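Local coordinates for phosphotriesterase homology protein (Escherichia coli, PDB 1BF6) that hydrolyses phosphorylated glyceryl acetates, and also aromatic acetates and propionates, using two zinc ions bound in its single subunit, at residues A[29-34]-A[247-252]; A[153-158]-A[180-185]; A[159-164]-A[187-192]. All coordinates share one frame; numbering follows the deposited sequence.

Contact 1: A[29-34]-A[247-252]; sequences LDQYAF and SHLKAN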
ATOM      1  N   LEU A  29      -5.565  -8.409 -12.622  1.00 12.84           N
ATOM      2  CA  LEU A  29      -4.579  -7.461 -13.152  1.00 12.85           C
ATOM      3  C   LEU A  29      -3.267  -8.206 -13.391  1.00 13.93           C
ATOM      4  O   LEU A  29      -2.439  -8.334 -12.487  1.00 14.30           O
ATOM      5  CB  LEU A  29      -4.389  -6.298 -12.170  1.00 13.15           C
ATOM      6  CG  LEU A  29      -3.444  -5.176 -12.605  1.00 13.51           C
ATOM      7  CD1 LEU A  29      -4.047  -4.411 -13.783  1.00 13.48           C
ATOM      8  CD2 LEU A  29      -3.217  -4.245 -11.438  1.00 14.32           C
ATOM      9  N   ASP A  30      -3.090  -8.701 -14.617  1.00 13.68           N
ATOM     10  CA  ASP A  30      -1.902  -9.466 -14.977  1.00 13.78           C
ATOM     11  C   ASP A  30      -1.447  -9.254 -16.426  1.00 13.29           C
ATOM     12  O   ASP A  30      -0.795 -10.125 -17.005  1.00 11.52           O
ATOM     13  CB  ASP A  30      -2.169 -10.965 -14.752  1.00 15.22           C
ATOM     14  CG  ASP A  30      -3.217 -11.546 -15.720  1.00 18.66           C
ATOM     15  OD1 ASP A  30      -3.973 -10.779 -16.367  1.00 17.75           O
ATOM     16  OD2 ASP A  30      -3.282 -12.790 -15.836  1.00 16.11           O
ATOM     17  N   GLN A  31      -1.800  -8.113 -17.010  1.00 12.40           N
ATOM     18  CA  GLN A  31      -1.431  -7.828 -18.394  1.00 12.66           C
ATOM     19  C   GLN A  31      -0.030  -7.245 -18.453  1.00 12.92           C
ATOM     20  O   GLN A  31       0.176  -6.035 -18.358  1.00 14.50           O
ATOM     21  CB  GLN A  31      -2.471  -6.915 -19.026  1.00 10.20           C
ATOM     22  CG  GLN A  31      -3.875  -7.520 -18.951  1.00 12.32           C
ATOM     23  CD  GLN A  31      -4.924  -6.700 -19.672  1.00 13.35           C
ATOM     24  OE1 GLN A  31      -5.322  -5.638 -19.207  1.00 11.12           O
ATOM     25  NE2 GLN A  31      -5.399  -7.211 -20.805  1.00 13.80           N
ATOM     26  N   TYR A  32       0.926  -8.147 -18.618  1.00 12.99           N
ATOM     27  CA  TYR A  32       2.336  -7.829 -18.639  1.00 13.86           C
ATOM     28  C   TYR A  32       2.806  -6.638 -19.466  1.00 15.38           C
ATOM     29  O   TYR A  32       3.422  -5.721 -18.920  1.00 14.53           O
ATOM     30  CB  TYR A  32       3.138  -9.068 -19.018  1.00 14.79           C
ATOM     31  CG  TYR A  32       4.623  -8.880 -18.846  1.00 15.26           C
ATOM     32  CD1 TYR A  32       5.177  -8.676 -17.579  1.00 14.78           C
ATOM     33  CD2 TYR A  32       5.475  -8.902 -19.948  1.00 13.61           C
ATOM     34  CE1 TYR A  32       6.545  -8.498 -17.419  1.00 13.89           C
ATOM     35  CE2 TYR A  32       6.841  -8.729 -19.801  1.00 13.96           C
ATOM     36  CZ  TYR A  32       7.372  -8.529 -18.534  1.00 13.65           C
ATOM     37  OH  TYR A  32       8.729  -8.385 -18.393  1.00 13.52           O
ATOM     38  N   ALA A  33       2.580  -6.682 -20.778  1.00 13.93           N
ATOM     39  CA  ALA A  33       3.009  -5.596 -21.659  1.00 13.94           C
ATOM     40  C   ALA A  33       2.480  -4.243 -21.185  1.00 13.15           C
ATOM     41  O   ALA A  33       3.246  -3.286 -21.054  1.00 13.67           O
ATOM     42  CB  ALA A  33       2.581  -5.874 -23.103  1.00 11.38           C
ATOM     43  N   PHE A  34       1.188  -4.182 -20.883  1.00 12.23           N
ATOM     44  CA  PHE A  34       0.568  -2.949 -20.412  1.00 12.98           C
ATOM     45  C   PHE A  34       1.179  -2.461 -19.105  1.00 13.96           C
ATOM     46  O   PHE A  34       1.417  -1.264 -18.943  1.00 14.32           O
ATOM     47  CB  PHE A  34      -0.931  -3.136 -20.200  1.00 13.17           C
ATOM     48  CG  PHE A  34      -1.698  -3.407 -21.457  1.00 12.85           C
ATOM     49  CD1 PHE A  34      -1.124  -3.200 -22.702  1.00 12.44           C
ATOM     50  CD2 PHE A  34      -3.012  -3.854 -21.385  1.00 15.24           C
ATOM     51  CE1 PHE A  34      -1.848  -3.433 -23.857  1.00 13.49           C
ATOM     52  CE2 PHE A  34      -3.748  -4.091 -22.537  1.00 15.57           C
ATOM     53  CZ  PHE A  34      -3.162  -3.879 -23.772  1.00 14.47           C
ATOM     54  N   SER A 247      -9.214  -2.265 -16.082  1.00 11.38           N
ATOM     55  CA  SER A 247      -9.882  -1.051 -16.543  1.00 11.85           C
ATOM     56  C   SER A 247      -9.233   0.237 -16.032  1.00 11.80           C
ATOM     57  O   SER A 247      -9.576   1.334 -16.479  1.00 11.02           O
ATOM     58  CB  SER A 247     -11.386  -1.086 -16.218  1.00 11.71           C
ATOM     59  OG  SER A 247     -11.652  -1.148 -14.829  1.00 13.82           O
ATOM     60  N   HIS A 248      -8.305   0.100 -15.085  1.00 11.05           N
ATOM     61  CA  HIS A 248      -7.575   1.250 -14.544  1.00 11.23           C
ATOM     62  C   HIS A 248      -6.380   1.601 -15.452  1.00  9.42           C
ATOM     63  O   HIS A 248      -5.866   2.719 -15.410  1.00 11.08           O
ATOM     64  CB  HIS A 248      -7.056   0.956 -13.122  1.00  9.65           C
ATOM     65  CG  HIS A 248      -8.131   0.807 -12.087  1.00 14.13           C
ATOM     66  ND1 HIS A 248      -7.941   0.100 -10.917  1.00 12.20           N
ATOM     67  CD2 HIS A 248      -9.387   1.309 -12.020  1.00 13.94           C
ATOM     68  CE1 HIS A 248      -9.028   0.178 -10.171  1.00 14.25           C
ATOM     69  NE2 HIS A 248      -9.921   0.906 -10.818  1.00 16.18           N
ATOM     70  N   LEU A 249      -5.928   0.629 -16.239  1.00  9.23           N
ATOM     71  CA  LEU A 249      -4.799   0.797 -17.144  1.00 10.55           C
ATOM     72  C   LEU A 249      -5.165   1.691 -18.336  1.00 11.96           C
ATOM     73  O   LEU A 249      -6.288   1.649 -18.826  1.00 12.08           O
ATOM     74  CB  LEU A 249      -4.318  -0.566 -17.640  1.00 10.31           C
ATOM     75  CG  LEU A 249      -3.960  -1.601 -16.550  1.00 12.27           C
ATOM     76  CD1 LEU A 249      -3.386  -2.850 -17.217  1.00  9.61           C
ATOM     77  CD2 LEU A 249      -2.971  -1.016 -15.549  1.00  9.52           C
ATOM     78  N   LYS A 250      -4.218   2.518 -18.771  1.00 12.31           N
ATOM     79  CA  LYS A 250      -4.454   3.434 -19.891  1.00 12.68           C
ATOM     80  C   LYS A 250      -4.822   2.708 -21.191  1.00 11.76           C
ATOM     81  O   LYS A 250      -5.710   3.156 -21.912  1.00 13.43           O
ATOM     82  CB  LYS A 250      -3.249   4.374 -20.097  1.00 11.67           C
ATOM     83  CG  LYS A 250      -3.007   5.310 -18.902  1.00 11.47           C
ATOM     84  CD  LYS A 250      -2.129   6.511 -19.229  1.00 10.85           C
ATOM     85  CE  LYS A 250      -0.705   6.126 -19.556  1.00 12.88           C
ATOM     86  NZ  LYS A 250       0.033   5.654 -18.353  1.00 14.53           N
ATOM     87  N   ALA A 251      -4.158   1.586 -21.470  1.00 11.33           N
ATOM     88  CA  ALA A 251      -4.428   0.795 -22.674  1.00 11.49           C
ATOM     89  C   ALA A 251      -5.880   0.296 -22.737  1.00 13.04           C
ATOM     90  O   ALA A 251      -6.371  -0.040 -23.814  1.00 14.64           O
ATOM     91  CB  ALA A 251      -3.464  -0.384 -22.766  1.00 10.57           C
ATOM     92  N   ASN A 252      -6.541   0.231 -21.581  1.00 11.63           N
ATOM     93  CA  ASN A 252      -7.935  -0.207 -21.489  1.00 11.31           C
ATOM     94  C   ASN A 252      -8.899   0.955 -21.257  1.00  9.29           C
ATOM     95  O   ASN A 252     -10.017   0.757 -20.798  1.00  7.24           O
ATOM     96  CB  ASN A 252      -8.094  -1.250 -20.378  1.00 10.70           C
ATOM     97  CG  ASN A 252      -7.350  -2.518 -20.676  1.00 12.88           C
ATOM     98  OD1 ASN A 252      -7.345  -2.988 -21.810  1.00 12.69           O
ATOM     99  ND2 ASN A 252      -6.686  -3.074 -19.667  1.00 13.80           N
TER
HETATM  100  O   HOH W   1      -7.486  -5.701 -22.373  1.00 28.68           O

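Contact 2: A[153-158]-A[180-185]; sequences PISTHT and RVTVGH. With ZN (zinc ion), chain D.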
ATOM      1  N   PRO A 153       8.619  -3.084   8.135  1.00  6.27           N
ATOM      2  CA  PRO A 153       7.398  -2.338   8.441  1.00  6.17           C
ATOM      3  C   PRO A 153       6.080  -3.022   8.061  1.00  3.96           C
ATOM      4  O   PRO A 153       6.055  -4.013   7.324  1.00  6.80           O
ATOM      5  CB  PRO A 153       7.620  -1.011   7.696  1.00  8.12           C
ATOM      6  CG  PRO A 153       8.361  -1.416   6.516  1.00  6.17           C
ATOM      7  CD  PRO A 153       9.374  -2.427   7.053  1.00  9.43           C
ATOM      8  N   ILE A 154       5.007  -2.528   8.653  1.00  5.25           N
ATOM      9  CA  ILE A 154       3.656  -3.037   8.420  1.00  5.67           C
ATOM     10  C   ILE A 154       2.848  -1.977   7.660  1.00  6.71           C
ATOM     11  O   ILE A 154       2.841  -0.804   8.032  1.00  7.72           O
ATOM     12  CB  ILE A 154       2.973  -3.353   9.777  1.00  7.92           C
ATOM     13  CG1 ILE A 154       3.701  -4.526  10.448  1.00  5.90           C
ATOM     14  CG2 ILE A 154       1.470  -3.599   9.608  1.00  4.27           C
ATOM     15  CD1 ILE A 154       3.315  -4.735  11.894  1.00  8.45           C
ATOM     16  N   SER A 155       2.166  -2.407   6.603  1.00  7.31           N
ATOM     17  CA  SER A 155       1.340  -1.526   5.776  1.00  7.60           C
ATOM     18  C   SER A 155      -0.071  -2.115   5.756  1.00  6.40           C
ATOM     19  O   SER A 155      -0.264  -3.252   5.333  1.00  7.92           O
ATOM     20  CB  SER A 155       1.924  -1.448   4.365  1.00  8.27           C
ATOM     21  OG  SER A 155       1.150  -0.586   3.550  1.00  7.94           O
ATOM     22  N   THR A 156      -1.052  -1.330   6.185  1.00  6.40           N
ATOM     23  CA  THR A 156      -2.422  -1.825   6.293  1.00  8.34           C
ATOM     24  C   THR A 156      -3.460  -1.417   5.237  1.00  9.51           C
ATOM     25  O   THR A 156      -3.207  -0.558   4.395  1.00  8.72           O
ATOM     26  CB  THR A 156      -3.010  -1.454   7.676  1.00  6.88           C
ATOM     27  OG1 THR A 156      -3.497  -0.109   7.641  1.00  6.05           O
ATOM     28  CG2 THR A 156      -1.942  -1.581   8.795  1.00  8.22           C
ATOM     29  N   HIS A 157      -4.633  -2.048   5.331  1.00  9.55           N
ATOM     30  CA  HIS A 157      -5.801  -1.771   4.483  1.00 10.70           C
ATOM     31  C   HIS A 157      -6.945  -1.418   5.424  1.00 10.89           C
ATOM     32  O   HIS A 157      -7.294  -2.221   6.298  1.00 11.93           O
ATOM     33  CB  HIS A 157      -6.231  -3.017   3.664  1.00 10.86           C
ATOM     34  CG  HIS A 157      -7.651  -2.969   3.140  1.00 10.65           C
ATOM     35  ND1 HIS A 157      -7.922  -2.845   1.796  1.00 12.80           N
ATOM     36  CD2 HIS A 157      -8.820  -3.133   3.809  1.00 12.31           C
ATOM     37  CE1 HIS A 157      -9.233  -2.935   1.675  1.00  8.60           C
ATOM     38  NE2 HIS A 157      -9.824  -3.110   2.862  1.00 13.40           N
ATOM     39  N   THR A 158      -7.475  -0.204   5.317  1.00  9.70           N
ATOM     40  CA  THR A 158      -8.642   0.141   6.110  1.00 10.39           C
ATOM     41  C   THR A 158      -9.776   0.121   5.081  1.00 10.97           C
ATOM     42  O   THR A 158      -9.602   0.576   3.944  1.00  9.95           O
ATOM     43  CB  THR A 158      -8.590   1.539   6.814  1.00 10.84           C
ATOM     44  OG1 THR A 158      -8.442   2.590   5.849  1.00 12.39           O
ATOM     45  CG2 THR A 158      -7.480   1.592   7.856  1.00 11.05           C
ATOM     46  N   ARG A 180       6.662   2.491  12.600  1.00  9.66           N
ATOM     47  CA  ARG A 180       6.986   1.453  11.626  1.00  8.35           C
ATOM     48  C   ARG A 180       5.709   0.899  10.961  1.00  6.99           C
ATOM     49  O   ARG A 180       5.748  -0.109  10.253  1.00  7.72           O
ATOM     50  CB  ARG A 180       7.799   0.342  12.297  1.00 10.18           C
ATOM     51  CG  ARG A 180       9.084   0.845  12.985  1.00  9.66           C
ATOM     52  CD  ARG A 180      10.046   1.512  11.984  1.00  8.45           C
ATOM     53  NE  ARG A 180      10.572   0.561  11.007  1.00 12.90           N
ATOM     54  CZ  ARG A 180      10.614   0.759   9.688  1.00 15.94           C
ATOM     55  NH1 ARG A 180      10.167   1.893   9.154  1.00 16.42           N
ATOM     56  NH2 ARG A 180      11.049  -0.209   8.892  1.00 18.66           N
ATOM     57  N   VAL A 181       4.598   1.600  11.175  1.00  7.86           N
ATOM     58  CA  VAL A 181       3.294   1.239  10.612  1.00  7.31           C
ATOM     59  C   VAL A 181       2.761   2.387   9.725  1.00  8.63           C
ATOM     60  O   VAL A 181       2.880   3.565  10.075  1.00  7.77           O
ATOM     61  CB  VAL A 181       2.253   0.994  11.739  1.00  6.48           C
ATOM     62  CG1 VAL A 181       0.879   0.667  11.150  1.00  5.29           C
ATOM     63  CG2 VAL A 181       2.721  -0.138  12.661  1.00  4.88           C
ATOM     64  N   THR A 182       2.196   2.033   8.576  1.00  8.12           N
ATOM     65  CA  THR A 182       1.592   3.015   7.677  1.00  7.94           C
ATOM     66  C   THR A 182       0.147   2.549   7.412  1.00  7.39           C
ATOM     67  O   THR A 182      -0.076   1.399   7.039  1.00  7.73           O
ATOM     68  CB  THR A 182       2.410   3.198   6.375  1.00 10.02           C
ATOM     69  OG1 THR A 182       1.818   4.243   5.594  1.00 11.32           O
ATOM     70  CG2 THR A 182       2.487   1.914   5.554  1.00  8.98           C
ATOM     71  N   VAL A 183      -0.820   3.419   7.695  1.00  7.21           N
ATOM     72  CA  VAL A 183      -2.247   3.104   7.546  1.00  7.26           C
ATOM     73  C   VAL A 183      -2.787   3.408   6.139  1.00  8.58           C
ATOM     74  O   VAL A 183      -2.846   4.568   5.721  1.00  8.08           O
ATOM     75  CB  VAL A 183      -3.086   3.861   8.602  1.00  7.83           C
ATOM     76  CG1 VAL A 183      -4.559   3.504   8.478  1.00  7.62           C
ATOM     77  CG2 VAL A 183      -2.594   3.521  10.005  1.00  9.09           C
ATOM     78  N   GLY A 184      -3.199   2.353   5.438  1.00  8.67           N
ATOM     79  CA  GLY A 184      -3.700   2.499   4.079  1.00  6.82           C
ATOM     80  C   GLY A 184      -5.137   2.958   3.949  1.00  7.31           C
ATOM     81  O   GLY A 184      -5.961   2.740   4.840  1.00  8.27           O
ATOM     82  N   HIS A 185      -5.432   3.613   2.822  1.00  7.04           N
ATOM     83  CA  HIS A 185      -6.769   4.117   2.503  1.00  5.96           C
ATOM     84  C   HIS A 185      -7.410   5.054   3.507  1.00  6.42           C
ATOM     85  O   HIS A 185      -8.562   4.863   3.888  1.00  7.80           O
ATOM     86  CB  HIS A 185      -7.735   2.959   2.246  1.00  6.88           C
ATOM     87  CG  HIS A 185      -7.129   1.830   1.492  1.00  7.97           C
ATOM     88  ND1 HIS A 185      -6.226   1.979   0.465  1.00  7.21           N
ATOM     89  CD2 HIS A 185      -7.255   0.496   1.683  1.00  6.12           C
ATOM     90  CE1 HIS A 185      -5.833   0.777   0.094  1.00  8.97           C
ATOM     91  NE2 HIS A 185      -6.447  -0.127   0.819  1.00  6.64           N
TER
HETATM   92 ZN    ZN D 293      -6.380  -2.226   0.244  1.00 15.00          ZN

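Contact 3: A[159-164]-A[187-192]; sequences SFSTMG and DLKDNL. With SO4 (sulfate ion), chain E.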
ATOM      1  N   SER A 159     -10.882  -0.512   5.447  1.00 11.58           N
ATOM      2  CA  SER A 159     -12.047  -0.598   4.569  1.00 10.32           C
ATOM      3  C   SER A 159     -12.843   0.694   4.668  1.00  9.38           C
ATOM      4  O   SER A 159     -13.420   1.012   5.709  1.00  9.70           O
ATOM      5  CB  SER A 159     -12.899  -1.811   4.938  1.00  8.99           C
ATOM      6  OG  SER A 159     -12.295  -2.991   4.444  1.00  8.98           O
ATOM      7  N   PHE A 160     -12.843   1.455   3.578  1.00 11.62           N
ATOM      8  CA  PHE A 160     -13.542   2.734   3.535  1.00 12.25           C
ATOM      9  C   PHE A 160     -13.123   3.672   4.662  1.00  8.97           C
ATOM     10  O   PHE A 160     -13.953   4.335   5.290  1.00 10.09           O
ATOM     11  CB  PHE A 160     -15.056   2.520   3.464  1.00 17.80           C
ATOM     12  CG  PHE A 160     -15.475   1.808   2.214  1.00 24.49           C
ATOM     13  CD1 PHE A 160     -15.386   2.454   0.979  1.00 27.77           C
ATOM     14  CD2 PHE A 160     -15.852   0.468   2.250  1.00 27.56           C
ATOM     15  CE1 PHE A 160     -15.656   1.781  -0.206  1.00 30.87           C
ATOM     16  CE2 PHE A 160     -16.128  -0.224   1.069  1.00 30.25           C
ATOM     17  CZ  PHE A 160     -16.028   0.435  -0.164  1.00 31.59           C
ATOM     18  N   SER A 161     -11.810   3.697   4.899  1.00  8.66           N
ATOM     19  CA  SER A 161     -11.188   4.550   5.912  1.00  9.20           C
ATOM     20  C   SER A 161     -11.665   4.331   7.344  1.00  9.10           C
ATOM     21  O   SER A 161     -11.674   5.268   8.144  1.00 10.40           O
ATOM     22  CB  SER A 161     -11.343   6.027   5.515  1.00  8.73           C
ATOM     23  OG  SER A 161     -10.827   6.236   4.209  1.00 10.96           O
ATOM     24  N   THR A 162     -12.050   3.094   7.672  1.00  9.34           N
ATOM     25  CA  THR A 162     -12.524   2.778   9.028  1.00  8.60           C
ATOM     26  C   THR A 162     -11.536   1.883   9.783  1.00  5.90           C
ATOM     27  O   THR A 162     -10.763   1.157   9.167  1.00  6.43           O
ATOM     28  CB  THR A 162     -13.883   2.009   9.024  1.00  7.21           C
ATOM     29  OG1 THR A 162     -13.705   0.722   8.409  1.00  7.72           O
ATOM     30  CG2 THR A 162     -14.952   2.793   8.284  1.00 11.88           C
ATOM     31  N   MET A 163     -11.579   1.972  11.114  1.00  9.44           N
ATOM     32  CA  MET A 163     -10.774   1.148  12.025  1.00  9.42           C
ATOM     33  C   MET A 163      -9.265   1.386  12.108  1.00 10.75           C
ATOM     34  O   MET A 163      -8.560   0.605  12.748  1.00 10.02           O
ATOM     35  CB  MET A 163     -11.036  -0.349  11.765  1.00  8.63           C
ATOM     36  CG  MET A 163     -12.521  -0.720  11.648  1.00  8.36           C
ATOM     37  SD  MET A 163     -13.537  -0.065  12.960  1.00 14.98           S
ATOM     38  CE  MET A 163     -13.097  -1.204  14.276  1.00 11.80           C
ATOM     39  N   GLY A 164      -8.771   2.462  11.492  1.00 10.00           N
ATOM     40  CA  GLY A 164      -7.350   2.755  11.540  1.00  9.05           C
ATOM     41  C   GLY A 164      -6.807   2.892  12.957  1.00  7.73           C
ATOM     42  O   GLY A 164      -5.784   2.284  13.281  1.00  9.29           O
ATOM     43  N   ASP A 187      -8.047   8.050   2.828  1.00  8.27           N
ATOM     44  CA  ASP A 187      -8.680   9.060   1.976  1.00  9.68           C
ATOM     45  C   ASP A 187      -9.941   8.637   1.192  1.00 10.23           C
ATOM     46  O   ASP A 187     -10.075   8.954   0.010  1.00  9.90           O
ATOM     47  CB  ASP A 187      -7.616   9.606   1.006  1.00  7.36           C
ATOM     48  CG  ASP A 187      -7.101   8.542   0.033  1.00  8.19           C
ATOM     49  OD1 ASP A 187      -7.220   7.327   0.329  1.00  8.14           O
ATOM     50  OD2 ASP A 187      -6.566   8.908  -1.043  1.00  5.70           O
ATOM     51  N   LEU A 188     -10.870   7.949   1.848  1.00 10.46           N
ATOM     52  CA  LEU A 188     -12.115   7.533   1.191  1.00 11.56           C
ATOM     53  C   LEU A 188     -13.353   8.222   1.779  1.00 12.48           C
ATOM     54  O   LEU A 188     -14.488   7.925   1.409  1.00 12.74           O
ATOM     55  CB  LEU A 188     -12.253   6.005   1.206  1.00 10.28           C
ATOM     56  CG  LEU A 188     -11.335   5.297   0.210  1.00 11.10           C
ATOM     57  CD1 LEU A 188     -11.247   3.799   0.486  1.00 11.27           C
ATOM     58  CD2 LEU A 188     -11.831   5.564  -1.194  1.00 12.05           C
ATOM     59  N   LYS A 189     -13.115   9.184   2.665  1.00 13.95           N
ATOM     60  CA  LYS A 189     -14.168   9.964   3.311  1.00 14.51           C
ATOM     61  C   LYS A 189     -13.504  11.108   4.081  1.00 14.38           C
ATOM     62  O   LYS A 189     -12.270  11.150   4.180  1.00 15.20           O
ATOM     63  CB  LYS A 189     -14.974   9.093   4.286  1.00 14.93           C
ATOM     64  CG  LYS A 189     -14.191   8.650   5.505  1.00 15.69           C
ATOM     65  CD  LYS A 189     -15.088   8.012   6.529  1.00 18.38           C
ATOM     66  CE  LYS A 189     -14.274   7.415   7.654  1.00 18.47           C
ATOM     67  NZ  LYS A 189     -15.154   6.707   8.611  1.00 23.46           N
ATOM     68  N   ASP A 190     -14.310  12.056   4.564  1.00 15.02           N
ATOM     69  CA  ASP A 190     -13.806  13.174   5.362  1.00 17.52           C
ATOM     70  C   ASP A 190     -13.311  12.424   6.591  1.00 17.69           C
ATOM     71  O   ASP A 190     -14.106  11.890   7.363  1.00 17.36           O
ATOM     72  CB  ASP A 190     -14.937  14.154   5.724  1.00 19.81           C
ATOM     73  CG  ASP A 190     -15.470  14.938   4.504  1.00 22.61           C
ATOM     74  OD1 ASP A 190     -14.860  14.870   3.419  1.00 22.63           O
ATOM     75  OD2 ASP A 190     -16.507  15.632   4.635  1.00 24.98           O
ATOM     76  N   ASN A 191     -11.994  12.363   6.739  1.00 16.19           N
ATOM     77  CA  ASN A 191     -11.374  11.573   7.798  1.00 14.31           C
ATOM     78  C   ASN A 191     -10.276  12.323   8.573  1.00 14.64           C
ATOM     79  O   ASN A 191      -9.402  11.699   9.178  1.00 12.32           O
ATOM     80  CB  ASN A 191     -10.781  10.342   7.084  1.00 13.45           C
ATOM     81  CG  ASN A 191     -10.521   9.155   8.009  1.00 13.07           C
ATOM     82  OD1 ASN A 191      -9.685   8.309   7.694  1.00 12.39           O
ATOM     83  ND2 ASN A 191     -11.265   9.057   9.104  1.00 11.34           N
ATOM     84  N   LEU A 192     -10.345  13.653   8.602  1.00 14.28           N
ATOM     85  CA  LEU A 192      -9.314  14.443   9.279  1.00 15.05           C
ATOM     86  C   LEU A 192      -9.104  14.137  10.762  1.00 13.86           C
ATOM     87  O   LEU A 192      -7.971  13.958  11.200  1.00 13.76           O
ATOM     88  CB  LEU A 192      -9.546  15.947   9.076  1.00 14.03           C
ATOM     89  CG  LEU A 192      -8.345  16.834   9.394  1.00 13.61           C
ATOM     90  CD1 LEU A 192      -7.136  16.410   8.569  1.00 11.92           C
ATOM     91  CD2 LEU A 192      -8.701  18.283   9.120  1.00 13.75           C
TER
HETATM   92  S   SO4 E 294     -14.279   4.877  11.798  1.00 33.48           S
HETATM   93  O1  SO4 E 294     -15.707   4.760  11.512  1.00 35.11           O
HETATM   94  O2  SO4 E 294     -13.705   3.502  12.143  1.00 31.80           O
HETATM   95  O3  SO4 E 294     -13.469   5.417  10.586  1.00 33.28           O
HETATM   96  O4  SO4 E 294     -14.084   5.874  12.941  1.00 33.13           O

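Contact 1: A[29-34]-A[247-252]
Phe34 lays one face of its ring over the methyl of Ala251, whose CB sits 3.4 Å from the ring centroid and only 3° off the ring normal, a CH-pi contact. Its CG lies anti to the carbonyl carbon (chi1 -66°), which turns the ring face to that methyl. Phe34 CB lies 3.9 Å from Leu249 CD1, which also stands at the ring edge. Leu249 CD1 also meets Leu29 CD1 at 3.8 Å, the two leucines crossing obliquely on the buried side. Beside the ring, Gln31, the N-cap residue of helix 32-44, reaches tip to tip toward Asn252. Asn252 ND2 donates to Gln31 OE1 over 2.9 Å, in the carbonyl plane, and the amides are nearly coplanar (17°). A water accepts from Gln31 NE2 and donates to Asn252 OD1, closing a ring of bonds, while Asn252 ND2 also serves the carbonyl of Arg246. An alanine in place of Phe34 removes the ring and with it the CH-pi contact, and would probably loosen the fit of the helix start against Ala251, although its CB could still meet Leu249. The pairing between 29-34 and 247-252 is thus apolar and amide-to-amide, flanked by salt bridges of Lys250 with Glu38 and Asp41.

Contact 2: A[153-158]-A[180-185]
Backbone hydrogen bonds set the frame. Arg180 O accepts from Ile154 N, Ile154 O from Thr182 N, and Thr182 O from Thr156 N, each over 3.0 Å and nearly along the C=O axis. Beyond them Thr158 N gives a weak bond to Gly184 O, and side chains join in: Thr156 OG1, set between backbone N and carbonyl carbon, takes a weak bond from Gly184 N and also bonds Gln167, whereas Thr158 OG1 donates to Gly184 O over 2.7 Å. Strands 154-157 and 181-183 are parallel neighbours in the TIM barrel, joined through helix 164-173 in a beta-alpha-beta crossover, and their C-terminal ends carry the metal ligands. His157 ND1 binds zinc at 2.3 Å and His185 NE2 at 2.2 Å, with Glu124 as the third protein ligand. The imidazole planes stand 87° apart in an offset edge-to-face pair, the edge of His185 turned to the face of His157. Second-shell bonds from His157 NE2 to Ser159 OG and from His185 ND1 to Asp208 probably fix both ring rotations. Apolar packing places Thr158 CG2 3.5 Å from Val183 CG1. At the opposite end, Pro153 CB lies over one face of the Arg180 guanidinium, whose NH1 bonds the carbonyl of Phe289.

Contact 3: A[159-164]-A[187-192]
Two loops at the C-terminal ends of neighbouring barrel strands, each leading into a helix, meet just beyond the zinc-binding histidines. Ser161 carries the contact: its OG, anti to the carbonyl carbon (chi1 -55°), accepts from Leu188 N over 2.9 Å with an N-H...O angle of 145°, and also bonds the carbonyl oxygen of the zinc ligand His185. One hydroxyl thus grips the chain on both sides of the turn after strand 181-183. Leu188 CB packs 3.3 Å from that OG, and Leu188 CD1 approaches Phe160 CA at 4.0 Å. Lys189 leaves its backbone in the crowded position (chi1 68°), then runs extended alongside Ser161, passing its CG by Ser161 CB and its CE 3.4 Å from Ser161 O. The ammonium bonds a sulfate, probably from the crystallisation liquor: Lys189 NZ lies 2.9 Å from O3, while Met163 N, at the N-cap of helix 164-173, donates to O2 over 2.8 Å. The nearby helix start would be expected to favour the anion. Ser159 O accepts from both the N and OG1 of Thr162, fixing the first loop. Such beta-alpha loops at the catalytic end of the strands are characteristic of the TIM barrel of metallo-dependent hydrolases.

Overall arrangement
From the N terminus, residues 29-34 enter helix 32-44 early in the barrel and meet 247-252 only after over two hundred residues, so contact 1 closes a long loop that spans most of the fold. Contacts 2 and 3 are both nested inside it. Their segments alternate, 153-158, 159-164, 180-185 and 187-192, so these two loops cross: the strand pair of contact 2 runs on into the loops of contact 3. They touch through the bond between His185 and Ser161, and where Gly164 CA packs near Thr158 and Val183; their centres lie about 13 Å apart. Contact 1 stays separate, about 11 Å from either by nearest atoms, and links an early helix to the loop preceding helix 259-270.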